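Local coordinates for inorganic pyrophosphatase (Helicobacter pylori, PDB 2BQX) that catalyses the magnesium-dependent hydrolysis of inorganic pyrophosphate to two phosphate ions and works as a homohexamer, at the interface of chains A and B. Sequence-based numbering; all coordinates share one arbitrary frame. Chains: chain A/B, Inorganic pyrophosphatase.

The interface of chains A and B. Residues chain A 26-27, 42-43; chain B 76, 78, 112-113.
The backbone carbonyl oxygen of B:Ile112 lies at the edge of the A:Arg42 guanidinium, in its plane, 3.6 Å from NE, a neighbouring contact rather than a hydrogen bond; the CD methylene of the same side chain approaches that O to 3.2 Å. The aromatic ring of B:Phe78 offers its CD1–CE1 side to chain A, with CD1 toward the CD1 methyl of A:Ile27 and CE1 toward CG2 of A:Val43. The carboxylate of B:Asp113 lies obliquely across the A:Val43 side chain, its OD2 3.6 Å from CB, while OD1 holds a water that also contacts the A:Val43 carbonyl O (2.7 Å). The peptide N of A:Val43, at the end of strand 38-43, donates a hydrogen bond to the O of B:Ile112 over 2.9 Å. The patch illustrates how a subunit contact can combine a direct backbone bond with a water-bridged side chain and apolar packing. Beside this bond, B:Val76 meets A:Ile27 and A:Val43 tip to tip. With CG1 set beside the backbone N (chi1 -56°), CG2 falls between the backbone N and the carbonyl carbon and points at CD1 of A:Ile27 (3.7 Å), whereas CG1 rests against the amide end of A:Asn26, 3.8 Å from ND2. The patch joins neighbouring subunits of the hexamer and, since A:Arg42 is a predicted substrate-binding residue, may help steady the strand that carries it toward the active site.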
ATOM      1  N   ASN A  26       6.459   9.305  -6.118  1.00 18.66           N
ATOM      2  CA  ASN A  26       6.528  10.726  -6.443  1.00 19.09           C
ATOM      3  C   ASN A  26       7.799  11.276  -5.788  1.00 19.06           C
ATOM      4  O   ASN A  26       7.976  12.484  -5.661  1.00 19.20           O
ATOM      5  CB  ASN A  26       5.278  11.477  -5.943  1.00 19.48           C
ATOM      6  CG  ASN A  26       5.150  11.486  -4.428  1.00 18.01           C
ATOM      7  OD1 ASN A  26       5.719  10.638  -3.737  1.00 19.89           O
ATOM      8  ND2 ASN A  26       4.380  12.445  -3.904  1.00 18.11           N
ATOM      9  N   ILE A  27       8.691  10.374  -5.394  1.00 17.64           N
ATOM     10  CA  ILE A  27       9.946  10.776  -4.767  1.00 18.50           C
ATOM     11  C   ILE A  27      11.132  10.386  -5.637  1.00 18.05           C
ATOM     12  O   ILE A  27      11.361   9.206  -5.907  1.00 17.91           O
ATOM     13  CB  ILE A  27      10.141  10.120  -3.384  1.00 18.43           C
ATOM     14  CG1 ILE A  27       8.984  10.496  -2.453  1.00 19.31           C
ATOM     15  CG2 ILE A  27      11.481  10.583  -2.784  1.00 20.52           C
ATOM     16  CD1 ILE A  27       9.010   9.780  -1.115  1.00 20.85           C
ATOM     17  N   ARG A  42      14.125  15.023  -4.891  1.00 25.30           N
ATOM     18  CA  ARG A  42      12.951  15.841  -5.139  1.00 24.63           C
ATOM     19  C   ARG A  42      11.647  15.104  -4.920  1.00 23.54           C
ATOM     20  O   ARG A  42      11.559  13.902  -5.144  1.00 22.05           O
ATOM     21  CB  ARG A  42      13.001  16.350  -6.585  1.00 27.77           C
ATOM     22  CG  ARG A  42      11.764  17.092  -7.063  1.00 31.07           C
ATOM     23  CD  ARG A  42      11.657  18.452  -6.401  1.00 33.52           C
ATOM     24  NE  ARG A  42      12.947  19.135  -6.384  1.00 36.65           N
ATOM     25  CZ  ARG A  42      13.677  19.391  -7.464  1.00 37.80           C
ATOM     26  NH1 ARG A  42      14.843  20.013  -7.342  1.00 38.07           N
ATOM     27  NH2 ARG A  42      13.239  19.030  -8.667  1.00 38.11           N
ATOM     28  N   VAL A  43      10.646  15.838  -4.453  1.00 21.83           N
ATOM     29  CA  VAL A  43       9.315  15.285  -4.280  1.00 21.42           C
ATOM     30  C   VAL A  43       8.524  16.065  -5.314  1.00 21.83           C
ATOM     31  O   VAL A  43       8.496  17.298  -5.282  1.00 21.18           O
ATOM     32  CB  VAL A  43       8.730  15.549  -2.878  1.00 20.70           C
ATOM     33  CG1 VAL A  43       7.324  14.971  -2.801  1.00 20.31           C
ATOM     34  CG2 VAL A  43       9.606  14.902  -1.806  1.00 21.08           C
TER
ATOM     35  N   VAL B  76       5.251  12.971   2.672  1.00 21.75           N
ATOM     36  CA  VAL B  76       5.675  11.690   2.112  1.00 21.56           C
ATOM     37  C   VAL B  76       6.654  10.940   3.008  1.00 20.83           C
ATOM     38  O   VAL B  76       7.280  11.527   3.885  1.00 20.08           O
ATOM     39  CB  VAL B  76       6.327  11.853   0.713  1.00 22.48           C
ATOM     40  CG1 VAL B  76       5.371  12.562  -0.226  1.00 23.39           C
ATOM     41  CG2 VAL B  76       7.648  12.596   0.820  1.00 21.87           C
ATOM     42  N   PHE B  78      10.087   8.812   3.353  1.00 17.64           N
ATOM     43  CA  PHE B  78      11.379   8.592   2.718  1.00 18.48           C
ATOM     44  C   PHE B  78      11.885   7.199   3.090  1.00 17.85           C
ATOM     45  O   PHE B  78      11.694   6.740   4.220  1.00 17.27           O
ATOM     46  CB  PHE B  78      12.397   9.652   3.180  1.00 18.11           C
ATOM     47  CG  PHE B  78      11.984  11.066   2.869  1.00 21.79           C
ATOM     48  CD1 PHE B  78      11.588  11.420   1.580  1.00 22.30           C
ATOM     49  CD2 PHE B  78      11.959  12.035   3.866  1.00 20.96           C
ATOM     50  CE1 PHE B  78      11.170  12.718   1.289  1.00 21.54           C
ATOM     51  CE2 PHE B  78      11.542  13.338   3.587  1.00 22.98           C
ATOM     52  CZ  PHE B  78      11.144  13.675   2.296  1.00 20.71           C
ATOM     53  N   ILE B 112      14.092  20.422  -2.219  1.00 28.65           N
ATOM     54  CA  ILE B 112      13.629  19.036  -2.291  1.00 27.10           C
ATOM     55  C   ILE B 112      12.101  18.953  -2.342  1.00 26.32           C
ATOM     56  O   ILE B 112      11.536  18.267  -3.195  1.00 26.76           O
ATOM     57  CB  ILE B 112      14.144  18.219  -1.078  1.00 25.79           C
ATOM     58  CG1 ILE B 112      15.664  18.084  -1.160  1.00 25.39           C
ATOM     59  CG2 ILE B 112      13.476  16.846  -1.044  1.00 25.64           C
ATOM     60  CD1 ILE B 112      16.290  17.390   0.035  1.00 23.98           C
ATOM     61  N   ASP B 113      11.444  19.647  -1.420  1.00 27.25           N
ATOM     62  CA  ASP B 113       9.987  19.684  -1.351  1.00 27.35           C
ATOM     63  C   ASP B 113       9.575  20.964  -0.621  1.00 27.44           C
ATOM     64  O   ASP B 113       9.824  21.108   0.578  1.00 27.54           O
ATOM     65  CB  ASP B 113       9.455  18.457  -0.594  1.00 28.43           C
ATOM     66  CG  ASP B 113       7.936  18.395  -0.571  1.00 28.49           C
ATOM     67  OD1 ASP B 113       7.283  19.347  -1.041  1.00 29.73           O
ATOM     68  OD2 ASP B 113       7.387  17.389  -0.083  1.00 30.04           O
TER
HETATM   69  O   HOH W   1       6.836  18.976  -3.974  1.00 32.97           O